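Local coordinates for protein metal-dependent hydrolase (Lactobacillus plantarum, PDB 2F6K) that probably catalyses the metal-dependent decarboxylation of aminocarboxymuconate semialdehyde, as a manganese-binding member of the amidohydrolase superfamily, at residues 30-35 and 267-271; 27-31 and 170-176; 244-250 and 281-287; 43-47 and 272-276. All blocks are in the same frame, centred on the assembly; numbering follows the deposited sequence.

Contact 1. Residues 30-35 and 267-271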
loop_
_atom_site.group_PDB
_atom_site.type_symbol
_atom_site.label_atom_id
_atom_site.label_comp_id
_atom_site.label_asym_id
_atom_site.label_seq_id
_atom_site.Cartn_x
_atom_site.Cartn_y
_atom_site.Cartn_z
ATOM N N TRP A 30 -18.702 -4.470 6.603
ATOM C CA TRP A 30 -20.148 -4.629 6.462
ATOM C C TRP A 30 -20.469 -5.994 7.080
ATOM O O TRP A 30 -19.932 -7.011 6.651
ATOM C CB TRP A 30 -20.498 -4.579 4.968
ATOM C CG TRP A 30 -21.960 -4.435 4.632
ATOM C CD1 TRP A 30 -22.893 -5.436 4.550
ATOM C CD2 TRP A 30 -22.651 -3.217 4.309
ATOM N NE1 TRP A 30 -24.121 -4.916 4.191
ATOM C CE2 TRP A 30 -23.998 -3.558 4.038
ATOM C CE3 TRP A 30 -22.261 -1.872 4.220
ATOM C CZ2 TRP A 30 -24.957 -2.600 3.687
ATOM C CZ3 TRP A 30 -23.216 -0.919 3.870
ATOM C CH2 TRP A 30 -24.546 -1.289 3.607
ATOM N N PRO A 31 -21.334 -6.028 8.112
ATOM C CA PRO A 31 -21.719 -7.270 8.800
ATOM C C PRO A 31 -22.348 -8.353 7.916
ATOM O O PRO A 31 -23.339 -8.113 7.218
ATOM C CB PRO A 31 -22.671 -6.778 9.894
ATOM C CG PRO A 31 -23.321 -5.604 9.259
ATOM C CD PRO A 31 -22.143 -4.898 8.601
ATOM N N THR A 32 -21.759 -9.545 7.957
ATOM C CA THR A 32 -22.240 -10.671 7.173
ATOM C C THR A 32 -23.699 -10.954 7.499
ATOM O O THR A 32 -24.060 -11.144 8.659
ATOM C CB THR A 32 -21.394 -11.930 7.443
ATOM O OG1 THR A 32 -20.054 -11.689 7.003
ATOM C CG2 THR A 32 -21.949 -13.137 6.684
ATOM N N PRO A 33 -24.560 -10.982 6.471
ATOM C CA PRO A 33 -25.993 -11.240 6.646
ATOM C C PRO A 33 -26.355 -12.716 6.789
ATOM O O PRO A 33 -25.647 -13.585 6.276
ATOM C CB PRO A 33 -26.599 -10.617 5.390
ATOM C CG PRO A 33 -25.564 -10.917 4.365
ATOM C CD PRO A 33 -24.263 -10.597 5.079
ATOM N N GLU A 34 -27.449 -12.995 7.497
ATOM C CA GLU A 34 -27.917 -14.370 7.666
ATOM C C GLU A 34 -28.701 -14.728 6.408
ATOM O O GLU A 34 -29.312 -13.860 5.782
ATOM C CB GLU A 34 -28.821 -14.501 8.890
ATOM C CG GLU A 34 -28.162 -14.102 10.189
ATOM C CD GLU A 34 -29.026 -14.403 11.396
ATOM O OE1 GLU A 34 -30.264 -14.229 11.303
ATOM O OE2 GLU A 34 -28.468 -14.800 12.442
ATOM N N TRP A 35 -28.696 -16.005 6.038
ATOM C CA TRP A 35 -29.384 -16.410 4.825
ATOM C C TRP A 35 -29.709 -17.899 4.729
ATOM O O TRP A 35 -28.969 -18.744 5.225
ATOM C CB TRP A 35 -28.528 -16.019 3.614
ATOM C CG TRP A 35 -29.119 -16.415 2.307
ATOM C CD1 TRP A 35 -29.935 -15.661 1.511
ATOM C CD2 TRP A 35 -28.988 -17.686 1.657
ATOM N NE1 TRP A 35 -30.323 -16.384 0.408
ATOM C CE2 TRP A 35 -29.759 -17.631 0.472
ATOM C CE3 TRP A 35 -28.300 -18.868 1.964
ATOM C CZ2 TRP A 35 -29.857 -18.716 -0.409
ATOM C CZ3 TRP A 35 -28.398 -19.949 1.088
ATOM C CH2 TRP A 35 -29.174 -19.863 -0.084
ATOM N N ILE A 267 -29.920 -8.491 -2.394
ATOM C CA ILE A 267 -30.235 -9.063 -1.089
ATOM C C ILE A 267 -29.299 -10.261 -0.943
ATOM O O ILE A 267 -28.883 -10.844 -1.943
ATOM C CB ILE A 267 -31.689 -9.582 -1.007
ATOM C CG1 ILE A 267 -31.908 -10.674 -2.060
ATOM C CG2 ILE A 267 -32.671 -8.443 -1.189
ATOM C CD1 ILE A 267 -33.199 -11.459 -1.886
ATOM N N PRO A 268 -28.981 -10.664 0.300
ATOM C CA PRO A 268 -29.457 -10.046 1.535
ATOM C C PRO A 268 -28.476 -9.034 2.124
ATOM O O PRO A 268 -28.658 -8.572 3.252
ATOM C CB PRO A 268 -29.667 -11.249 2.442
ATOM C CG PRO A 268 -28.489 -12.093 2.098
ATOM C CD PRO A 268 -28.411 -11.997 0.578
ATOM N N TYR A 269 -27.442 -8.681 1.367
ATOM C CA TYR A 269 -26.462 -7.723 1.860
ATOM C C TYR A 269 -27.121 -6.371 2.049
ATOM O O TYR A 269 -26.821 -5.656 3.005
ATOM C CB TYR A 269 -25.264 -7.662 0.920
ATOM C CG TYR A 269 -24.449 -8.931 1.008
ATOM C CD1 TYR A 269 -23.314 -9.005 1.822
ATOM C CD2 TYR A 269 -24.856 -10.092 0.331
ATOM C CE1 TYR A 269 -22.606 -10.207 1.962
ATOM C CE2 TYR A 269 -24.160 -11.288 0.464
ATOM C CZ TYR A 269 -23.041 -11.340 1.279
ATOM O OH TYR A 269 -22.375 -12.530 1.411
ATOM N N THR A 270 -28.013 -6.016 1.133
ATOM C CA THR A 270 -28.774 -4.786 1.279
ATOM C C THR A 270 -29.989 -5.311 2.051
ATOM O O THR A 270 -30.606 -6.296 1.635
ATOM C CB THR A 270 -29.258 -4.226 -0.075
ATOM O OG1 THR A 270 -28.135 -3.780 -0.846
ATOM C CG2 THR A 270 -30.229 -3.060 0.147
ATOM N N PRO A 271 -30.324 -4.690 3.199
ATOM C CA PRO A 271 -31.473 -5.135 3.998
ATOM C C PRO A 271 -32.696 -5.341 3.113
ATOM O O PRO A 271 -32.966 -4.538 2.218
ATOM C CB PRO A 271 -31.675 -3.987 4.983
ATOM C CG PRO A 271 -30.298 -3.473 5.189
ATOM C CD PRO A 271 -29.713 -3.483 3.783
#
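The indole N-H of W30 donates to the backbone carbonyl of Y269, with NE1 and O 3.0 Å apart. Seen from the indole, the oxygen lies at the ring edge close to its plane; the bond is somewhat bent, with 147° at the hydrogen. CG of W30 stands anti to the backbone N (chi1 -168°), which carries the pyrrole side of the ring across to the loop 267-271.

A CH-pi contact joins P33 to Y269. The proline sits over one face of the phenol ring, its CG 3.8 Å from the ring centroid and only 7° off the normal, while P33 CD leans toward the rim and meets Y269 CE1 at 3.6 Å. A serine at Y269 would keep the carbonyl that W30 uses but is likely to leave P33 without the aromatic face it rests on, opening a gap there.

Apolar packing continues at P268, which follows a cis peptide bond. Its CG touches P33 CG at 3.9 Å and W35 CD1 at the same separation, whereas the polar end of W35 turns to T40.

The side chain of Y269 comes within about 5 Å of the bound manganese and meets the ring of the metal ligand H9 nearly at right angles. With a single polar bond across it, the contact forms a largely apolar seam of prolines and aromatic rings beside the metal site, probably helping to shape the pocket.

Contact 2. Residues 27-31 and 170-176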
loop_
_atom_site.group_PDB
_atom_site.type_symbol
_atom_site.label_atom_id
_atom_site.label_comp_id
_atom_site.label_asym_id
_atom_site.label_seq_id
_atom_site.Cartn_x
_atom_site.Cartn_y
_atom_site.Cartn_z
ATOM N N PRO A 27 -16.645 -8.497 7.456
ATOM C CA PRO A 27 -16.010 -8.447 6.134
ATOM C C PRO A 27 -16.378 -7.164 5.385
ATOM O O PRO A 27 -17.546 -6.764 5.355
ATOM C CB PRO A 27 -16.543 -9.704 5.451
ATOM C CG PRO A 27 -16.745 -10.646 6.599
ATOM C CD PRO A 27 -17.386 -9.758 7.635
ATOM N N ASP A 28 -15.373 -6.519 4.796
ATOM C CA ASP A 28 -15.571 -5.275 4.051
ATOM C C ASP A 28 -16.185 -4.185 4.931
ATOM O O ASP A 28 -16.765 -3.228 4.422
ATOM C CB ASP A 28 -16.486 -5.506 2.841
ATOM C CG ASP A 28 -15.888 -6.456 1.815
ATOM O OD1 ASP A 28 -14.690 -6.309 1.482
ATOM O OD2 ASP A 28 -16.625 -7.341 1.331
ATOM N N GLY A 29 -16.058 -4.331 6.246
ATOM C CA GLY A 29 -16.630 -3.353 7.152
ATOM C C GLY A 29 -18.148 -3.362 7.081
ATOM O O GLY A 29 -18.808 -2.391 7.453
ATOM N N TRP A 30 -18.702 -4.470 6.603
ATOM C CA TRP A 30 -20.148 -4.629 6.462
ATOM C C TRP A 30 -20.469 -5.994 7.080
ATOM O O TRP A 30 -19.932 -7.011 6.651
ATOM C CB TRP A 30 -20.498 -4.579 4.968
ATOM C CG TRP A 30 -21.960 -4.435 4.632
ATOM C CD1 TRP A 30 -22.893 -5.436 4.550
ATOM C CD2 TRP A 30 -22.651 -3.217 4.309
ATOM N NE1 TRP A 30 -24.121 -4.916 4.191
ATOM C CE2 TRP A 30 -23.998 -3.558 4.038
ATOM C CE3 TRP A 30 -22.261 -1.872 4.220
ATOM C CZ2 TRP A 30 -24.957 -2.600 3.687
ATOM C CZ3 TRP A 30 -23.216 -0.919 3.870
ATOM C CH2 TRP A 30 -24.546 -1.289 3.607
ATOM N N PRO A 31 -21.334 -6.028 8.112
ATOM C CA PRO A 31 -21.719 -7.270 8.800
ATOM C C PRO A 31 -22.348 -8.353 7.916
ATOM O O PRO A 31 -23.339 -8.113 7.218
ATOM C CB PRO A 31 -22.671 -6.778 9.894
ATOM C CG PRO A 31 -23.321 -5.604 9.259
ATOM C CD PRO A 31 -22.143 -4.898 8.601
ATOM N N PRO A 170 -17.480 2.015 5.551
ATOM C CA PRO A 170 -17.724 0.687 4.976
ATOM C C PRO A 170 -17.279 0.625 3.508
ATOM O O PRO A 170 -17.503 1.558 2.737
ATOM C CB PRO A 170 -19.231 0.502 5.163
ATOM C CG PRO A 170 -19.493 1.244 6.441
ATOM C CD PRO A 170 -18.678 2.514 6.252
ATOM N N VAL A 171 -16.628 -0.480 3.151
ATOM C CA VAL A 171 -16.107 -0.697 1.806
ATOM C C VAL A 171 -17.125 -0.592 0.667
ATOM O O VAL A 171 -16.826 -0.028 -0.387
ATOM C CB VAL A 171 -15.409 -2.074 1.718
ATOM C CG1 VAL A 171 -14.919 -2.333 0.297
ATOM C CG2 VAL A 171 -14.251 -2.119 2.705
ATOM N N PRO A 172 -18.335 -1.140 0.857
ATOM C CA PRO A 172 -19.358 -1.080 -0.192
ATOM C C PRO A 172 -19.826 0.327 -0.589
ATOM O O PRO A 172 -20.324 0.522 -1.700
ATOM C CB PRO A 172 -20.501 -1.917 0.389
ATOM C CG PRO A 172 -19.793 -2.903 1.250
ATOM C CD PRO A 172 -18.774 -2.024 1.949
ATOM N N LEU A 173 -19.669 1.293 0.312
ATOM C CA LEU A 173 -20.100 2.663 0.051
ATOM C C LEU A 173 -19.270 3.433 -0.978
ATOM O O LEU A 173 -19.820 4.197 -1.758
ATOM C CB LEU A 173 -20.154 3.454 1.359
ATOM C CG LEU A 173 -21.123 2.948 2.435
ATOM C CD1 LEU A 173 -21.107 3.914 3.612
ATOM C CD2 LEU A 173 -22.529 2.838 1.876
ATOM N N LEU A 174 -17.956 3.240 -0.985
ATOM C CA LEU A 174 -17.097 3.934 -1.937
ATOM C C LEU A 174 -16.072 2.979 -2.569
ATOM O O LEU A 174 -15.773 3.068 -3.765
ATOM C CB LEU A 174 -16.364 5.091 -1.245
ATOM C CG LEU A 174 -15.309 5.802 -2.099
ATOM C CD1 LEU A 174 -15.991 6.565 -3.227
ATOM C CD2 LEU A 174 -14.494 6.740 -1.234
ATOM N N GLY A 175 -15.544 2.067 -1.756
ATOM C CA GLY A 175 -14.561 1.115 -2.241
ATOM C C GLY A 175 -15.037 0.256 -3.400
ATOM O O GLY A 175 -14.342 0.119 -4.415
ATOM N N PHE A 176 -16.217 -0.334 -3.260
ATOM C CA PHE A 176 -16.747 -1.171 -4.326
ATOM C C PHE A 176 -16.774 -0.416 -5.655
ATOM O O PHE A 176 -16.333 -0.933 -6.680
ATOM C CB PHE A 176 -18.153 -1.652 -3.973
ATOM C CG PHE A 176 -18.181 -2.868 -3.086
ATOM C CD1 PHE A 176 -17.002 -3.448 -2.629
ATOM C CD2 PHE A 176 -19.399 -3.442 -2.719
ATOM C CE1 PHE A 176 -17.034 -4.587 -1.818
ATOM C CE2 PHE A 176 -19.444 -4.580 -1.907
ATOM C CZ PHE A 176 -18.264 -5.155 -1.457
#
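The backbone oxygen of D28 accepts a hydrogen bond from V171 N, 3.0 Å away with 148° at the hydrogen, so a loop carbonyl satisfies an amide near the beginning of helix 171-189. D28 and G29 both have positive phi, which by itself favours glycine at the second of them, and this turn of the chain presents the oxygen.

Carbon atoms pack beside this bond. D28 CB lies 3.8 Å from V171 CB, and P172 CD makes a close approach to the same carbonyl, 3.4 Å from D28 O. The benzo half of W30 packs on P170 and P172: P170 CB lies at the indole edge, 4.0 Å from CE3, while P172 CG approaches the same atom obliquely. Replacing P172 by a glycine would probably open a gap between the indole and the helix start, leaving W30 with less to hold its rotation.

The D28 carboxylate reaches the edge of F176, with OD2 3.9 Å from CZ and the two planes 77° apart; OD2 also has a weak hydrogen bond to S58.

The second subunit borders the contact, where R216 of that chain bonds to P172 O and its Y220 packs on P170 and L173. In the barrel fold, the contact fastens the loop between helices 13-22 and 37-46 to the beginning of helix 171-189, which follows strand 150-154.

Contact 3. Residues 244-250 and 281-287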
loop_
_atom_site.group_PDB
_atom_site.type_symbol
_atom_site.label_atom_id
_atom_site.label_comp_id
_atom_site.label_asym_id
_atom_site.label_seq_id
_atom_site.Cartn_x
_atom_site.Cartn_y
_atom_site.Cartn_z
ATOM N N VAL A 244 -29.466 3.890 -7.574
ATOM C CA VAL A 244 -29.377 4.327 -8.958
ATOM C C VAL A 244 -30.205 5.555 -9.318
ATOM O O VAL A 244 -29.965 6.178 -10.353
ATOM C CB VAL A 244 -29.785 3.194 -9.900
ATOM C CG1 VAL A 244 -28.953 1.952 -9.599
ATOM C CG2 VAL A 244 -31.271 2.913 -9.748
ATOM N N LEU A 245 -31.182 5.898 -8.488
ATOM C CA LEU A 245 -32.012 7.067 -8.767
ATOM C C LEU A 245 -31.694 8.133 -7.734
ATOM O O LEU A 245 -31.318 7.817 -6.610
ATOM C CB LEU A 245 -33.500 6.705 -8.709
ATOM C CG LEU A 245 -34.045 5.675 -9.714
ATOM C CD1 LEU A 245 -35.498 5.353 -9.379
ATOM C CD2 LEU A 245 -33.929 6.219 -11.141
ATOM N N PRO A 246 -31.875 9.412 -8.087
ATOM C CA PRO A 246 -32.351 9.918 -9.378
ATOM C C PRO A 246 -31.243 10.350 -10.339
ATOM O O PRO A 246 -31.522 10.884 -11.413
ATOM C CB PRO A 246 -33.205 11.099 -8.961
ATOM C CG PRO A 246 -32.344 11.699 -7.888
ATOM C CD PRO A 246 -31.870 10.489 -7.082
ATOM N N ARG A 247 -29.990 10.116 -9.967
ATOM C CA ARG A 247 -28.892 10.543 -10.819
ATOM C C ARG A 247 -28.126 9.490 -11.616
ATOM O O ARG A 247 -27.995 9.612 -12.833
ATOM C CB ARG A 247 -27.909 11.372 -9.991
ATOM C CG ARG A 247 -28.381 12.804 -9.711
ATOM C CD ARG A 247 -27.604 13.417 -8.550
ATOM N NE ARG A 247 -28.198 13.049 -7.266
ATOM C CZ ARG A 247 -29.263 13.653 -6.750
ATOM N NH1 ARG A 247 -29.831 14.650 -7.410
ATOM N NH2 ARG A 247 -29.778 13.253 -5.594
ATOM N N GLN A 248 -27.626 8.464 -10.935
ATOM C CA GLN A 248 -26.828 7.425 -11.581
ATOM C C GLN A 248 -27.437 6.754 -12.811
ATOM O O GLN A 248 -26.894 6.870 -13.907
ATOM C CB GLN A 248 -26.444 6.348 -10.570
ATOM C CG GLN A 248 -25.270 5.497 -11.029
ATOM C CD GLN A 248 -25.001 4.329 -10.110
ATOM O OE1 GLN A 248 -23.905 3.772 -10.103
ATOM N NE2 GLN A 248 -26.006 3.946 -9.329
ATOM N N LEU A 249 -28.547 6.046 -12.636
ATOM C CA LEU A 249 -29.178 5.364 -13.762
ATOM C C LEU A 249 -29.441 6.281 -14.956
ATOM O O LEU A 249 -29.119 5.924 -16.089
ATOM C CB LEU A 249 -30.474 4.683 -13.327
ATOM C CG LEU A 249 -31.218 3.949 -14.448
ATOM C CD1 LEU A 249 -30.243 3.152 -15.304
ATOM C CD2 LEU A 249 -32.278 3.054 -13.838
ATOM N N PRO A 250 -30.036 7.468 -14.726
ATOM C CA PRO A 250 -30.304 8.391 -15.838
ATOM C C PRO A 250 -29.037 8.735 -16.642
ATOM O O PRO A 250 -29.084 8.836 -17.872
ATOM C CB PRO A 250 -30.895 9.610 -15.136
ATOM C CG PRO A 250 -31.676 8.974 -14.015
ATOM C CD PRO A 250 -30.677 7.948 -13.486
ATOM N N ALA A 281 -39.113 2.116 -5.952
ATOM C CA ALA A 281 -38.724 3.401 -6.520
ATOM C C ALA A 281 -38.531 3.296 -8.033
ATOM O O ALA A 281 -38.872 4.217 -8.777
ATOM C CB ALA A 281 -37.444 3.880 -5.869
ATOM N N LEU A 282 -37.975 2.182 -8.493
ATOM C CA LEU A 282 -37.768 2.000 -9.921
ATOM C C LEU A 282 -39.121 1.870 -10.608
ATOM O O LEU A 282 -39.302 2.290 -11.751
ATOM C CB LEU A 282 -36.947 0.740 -10.185
ATOM C CG LEU A 282 -35.427 0.850 -10.110
ATOM C CD1 LEU A 282 -34.840 -0.538 -10.039
ATOM C CD2 LEU A 282 -34.897 1.607 -11.321
ATOM N N ALA A 283 -40.071 1.291 -9.886
ATOM C CA ALA A 283 -41.406 1.076 -10.414
ATOM C C ALA A 283 -42.240 2.352 -10.529
ATOM O O ALA A 283 -43.015 2.506 -11.479
ATOM C CB ALA A 283 -42.136 0.051 -9.549
ATOM N N THR A 284 -42.061 3.272 -9.583
ATOM C CA THR A 284 -42.851 4.501 -9.562
ATOM C C THR A 284 -42.164 5.780 -10.014
ATOM O O THR A 284 -42.810 6.822 -10.092
ATOM C CB THR A 284 -43.411 4.762 -8.139
ATOM O OG1 THR A 284 -42.344 5.156 -7.269
ATOM C CG2 THR A 284 -44.055 3.501 -7.576
ATOM N N THR A 285 -40.873 5.718 -10.316
ATOM C CA THR A 285 -40.144 6.912 -10.732
ATOM C C THR A 285 -40.644 7.536 -12.042
ATOM O O THR A 285 -41.132 6.842 -12.930
ATOM C CB THR A 285 -38.643 6.605 -10.878
ATOM O OG1 THR A 285 -37.937 7.806 -11.219
ATOM C CG2 THR A 285 -38.414 5.542 -11.967
ATOM N N ASP A 286 -40.510 8.855 -12.143
ATOM C CA ASP A 286 -40.919 9.614 -13.326
ATOM C C ASP A 286 -39.744 9.701 -14.286
ATOM O O ASP A 286 -39.845 10.331 -15.342
ATOM C CB ASP A 286 -41.287 11.056 -12.952
ATOM C CG ASP A 286 -42.606 11.166 -12.243
ATOM O OD1 ASP A 286 -42.899 12.268 -11.730
ATOM O OD2 ASP A 286 -43.355 10.163 -12.208
ATOM N N LEU A 287 -38.622 9.106 -13.903
ATOM C CA LEU A 287 -37.423 9.160 -14.732
ATOM C C LEU A 287 -37.347 8.036 -15.753
ATOM O O LEU A 287 -36.442 8.002 -16.573
ATOM C CB LEU A 287 -36.185 9.141 -13.839
ATOM C CG LEU A 287 -36.136 10.335 -12.889
ATOM C CD1 LEU A 287 -34.958 10.210 -11.939
ATOM C CD2 LEU A 287 -36.048 11.611 -13.708
#
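L249 N donates to V244 O at 2.7 Å, a bond that closes the turn at the start of helix 248-252 and brings the side chains of V244 and L249 together against L282. There L282 CD2 meets L249 CD2 at 3.9 Å and V244 CG2 slightly farther off, crossing both at about a right angle.

L245 points into the other segment. With CG anti to its carbonyl carbon (chi1 -62°), the branch CD1 comes 3.6 Å from A281 O and reaches tip to tip toward T285, whose CB is 3.7 Å away. The L245 and L287 side chains run past each other in opposite directions, with CD2 of L245 meeting CD1 of L287.

In the TIM-barrel fold, the segment 244-250 follows strand 237-239, whereas residues 281-287 hold the end of helix 272-284, which comes after strand 261-262, and the chain just beyond. Where that helix stops, T285 OG1 accepts from L287 N at 3.1 Å, forming an ST turn that swings L287 back over the other segment. K293 also bonds to the carbonyls of A283 and T285.

L287 CD1 is then set on the prolines, 3.6 Å from P246 CB and 4.1 Å from P250 CG. P246 follows a cis peptide bond, and its CG also lies over one face of the R247 guanidinium, which forms a salt bridge with D215 of the second subunit.

Contact 4. Residues 43-47 and 272-276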
loop_
_atom_site.group_PDB
_atom_site.type_symbol
_atom_site.label_atom_id
_atom_site.label_comp_id
_atom_site.label_asym_id
_atom_site.label_seq_id
_atom_site.Cartn_x
_atom_site.Cartn_y
_atom_site.Cartn_z
ATOM N N PHE A 43 -38.728 -13.425 -0.209
ATOM C CA PHE A 43 -38.532 -12.058 -0.689
ATOM C C PHE A 43 -39.081 -11.952 -2.113
ATOM O O PHE A 43 -39.668 -10.934 -2.500
ATOM C CB PHE A 43 -37.052 -11.680 -0.711
ATOM C CG PHE A 43 -36.787 -10.298 -1.260
ATOM C CD1 PHE A 43 -36.997 -9.165 -0.471
ATOM C CD2 PHE A 43 -36.313 -10.127 -2.561
ATOM C CE1 PHE A 43 -36.731 -7.878 -0.970
ATOM C CE2 PHE A 43 -36.043 -8.847 -3.072
ATOM C CZ PHE A 43 -36.252 -7.722 -2.273
HETATM N N MSE A 44 -38.878 -13.009 -2.894
HETATM C CA MSE A 44 -39.344 -13.047 -4.276
HETATM C C MSE A 44 -40.865 -12.991 -4.364
HETATM O O MSE A 44 -41.409 -12.266 -5.197
HETATM C CB MSE A 44 -38.814 -14.301 -4.970
HETATM C CG MSE A 44 -37.330 -14.227 -5.290
HETATM SE SE MSE A 44 -36.615 -15.917 -5.910
HETATM C CE MSE A 44 -37.475 -15.974 -7.650
ATOM N N ARG A 45 -41.555 -13.753 -3.516
ATOM C CA ARG A 45 -43.017 -13.724 -3.530
ATOM C C ARG A 45 -43.524 -12.337 -3.129
ATOM O O ARG A 45 -44.429 -11.788 -3.763
ATOM C CB ARG A 45 -43.599 -14.772 -2.575
ATOM C CG ARG A 45 -43.307 -16.212 -2.966
ATOM C CD ARG A 45 -43.973 -17.193 -2.006
ATOM N NE ARG A 45 -43.013 -18.102 -1.382
ATOM C CZ ARG A 45 -42.616 -18.006 -0.119
ATOM N NH1 ARG A 45 -43.103 -17.049 0.650
ATOM N NH2 ARG A 45 -41.719 -18.848 0.368
ATOM N N ASP A 46 -42.921 -11.764 -2.090
ATOM C CA ASP A 46 -43.329 -10.447 -1.602
ATOM C C ASP A 46 -42.976 -9.271 -2.505
ATOM O O ASP A 46 -43.457 -8.163 -2.282
ATOM C CB ASP A 46 -42.739 -10.189 -0.213
ATOM C CG ASP A 46 -43.224 -11.184 0.823
ATOM O OD1 ASP A 46 -44.314 -11.774 0.636
ATOM O OD2 ASP A 46 -42.519 -11.366 1.836
ATOM N N ASN A 47 -42.145 -9.496 -3.520
ATOM C CA ASN A 47 -41.746 -8.402 -4.403
ATOM C C ASN A 47 -41.941 -8.661 -5.890
ATOM O O ASN A 47 -41.290 -8.038 -6.728
ATOM C CB ASN A 47 -40.297 -8.036 -4.118
ATOM C CG ASN A 47 -40.128 -7.405 -2.752
ATOM O OD1 ASN A 47 -40.422 -6.222 -2.567
ATOM N ND2 ASN A 47 -39.677 -8.196 -1.782
ATOM N N LEU A 272 -33.443 -6.407 3.363
ATOM C CA LEU A 272 -34.623 -6.679 2.563
ATOM C C LEU A 272 -35.595 -5.500 2.425
ATOM O O LEU A 272 -36.120 -5.259 1.336
ATOM C CB LEU A 272 -35.344 -7.908 3.112
ATOM C CG LEU A 272 -34.906 -9.241 2.485
ATOM C CD1 LEU A 272 -33.412 -9.474 2.720
ATOM C CD2 LEU A 272 -35.749 -10.384 3.071
ATOM N N ASP A 273 -35.838 -4.765 3.507
ATOM C CA ASP A 273 -36.742 -3.623 3.427
ATOM C C ASP A 273 -36.165 -2.528 2.541
ATOM O O ASP A 273 -36.894 -1.853 1.819
ATOM C CB ASP A 273 -37.024 -3.052 4.817
ATOM C CG ASP A 273 -37.951 -3.931 5.626
ATOM O OD1 ASP A 273 -39.088 -4.187 5.159
ATOM O OD2 ASP A 273 -37.546 -4.368 6.727
ATOM N N GLY A 274 -34.853 -2.347 2.599
ATOM C CA GLY A 274 -34.227 -1.325 1.785
ATOM C C GLY A 274 -34.249 -1.719 0.316
ATOM O O GLY A 274 -34.361 -0.873 -0.570
ATOM N N SER A 275 -34.150 -3.014 0.048
ATOM C CA SER A 275 -34.160 -3.475 -1.331
ATOM C C SER A 275 -35.570 -3.350 -1.917
ATOM O O SER A 275 -35.738 -2.970 -3.082
ATOM C CB SER A 275 -33.675 -4.920 -1.406
ATOM O OG SER A 275 -33.427 -5.286 -2.751
ATOM N N ARG A 276 -36.574 -3.670 -1.103
ATOM C CA ARG A 276 -37.969 -3.569 -1.516
ATOM C C ARG A 276 -38.261 -2.109 -1.848
ATOM O O ARG A 276 -38.982 -1.806 -2.794
ATOM C CB ARG A 276 -38.893 -4.033 -0.390
ATOM C CG ARG A 276 -40.367 -3.745 -0.634
ATOM C CD ARG A 276 -41.211 -4.080 0.588
ATOM N NE ARG A 276 -42.641 -3.853 0.377
ATOM C CZ ARG A 276 -43.404 -4.575 -0.442
ATOM N NH1 ARG A 276 -42.876 -5.575 -1.136
ATOM N NH2 ARG A 276 -44.700 -4.310 -0.557
#
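The ring of F43 turns its edge to the first turn of helix 272-284. L272 O lies near the ring plane, 3.5 Å from CE1, and R276 N is also at this edge, while S275 meets CZ obliquely; the hydroxyl of S275 has its hydrogen bond with S265 O. One face of the F43 ring is overlain near its rim by N47 ND2, 3.0 Å above the plane. The guanidinium of R276, the second flat group, has D46 O and N47 OD1 at its edge, near its plane, which stands 58° from that of the N47 amide.

A single nitrogen, NH1 of R276, serves both acceptors. It donates to D46 O at 2.9 Å, coming from above the carbonyl plane rather than along a lone pair, and more weakly to N47 OD1, also at 2.9 Å. The arginine chain runs extended from CG to NE, with CG anti to the backbone N (chi1 170°), and reaches across to the end of the segment 43-47. The N47 amide is held by its own segment: ND2 donates to F43 O at 2.8 Å with 160° at the hydrogen, which fixes the amide so that OD1 faces the arginine.

Beside this polar grip, F43 and L272 slide past each other in opposite directions, F43 CD1 meeting L272 CG at 3.6 Å.

The D46 carboxylate is too distant for a salt bridge, 6.5 Å from OD2 to R276 NH1. Across this contact the arginine is therefore met by neutral oxygens at the carboxyl end of helix 37-46, where the helix dipole would probably favour its charge.

How the contacts relate
From the N terminus, the loop between helices 13-22 and 37-46 opens two contacts that share W30: contact 2 closes on the start of helix 171-189, and contact 1 runs on to the loop after strand 261-262. Contact 4 opens next, on helix 37-46, and closes on helix 272-284, so it crosses both; it also packs against contact 1, with I267 meeting F43 and S275. Contact 3 opens only after contact 2 has closed, crosses contacts 1 and 4, and binds the far end of helix 272-284 to the segment after strand 237-239. Together they tie early loop and helix elements to those after strands 237-239 and 261-262, while contacts 2 and 3 also touch the second subunit.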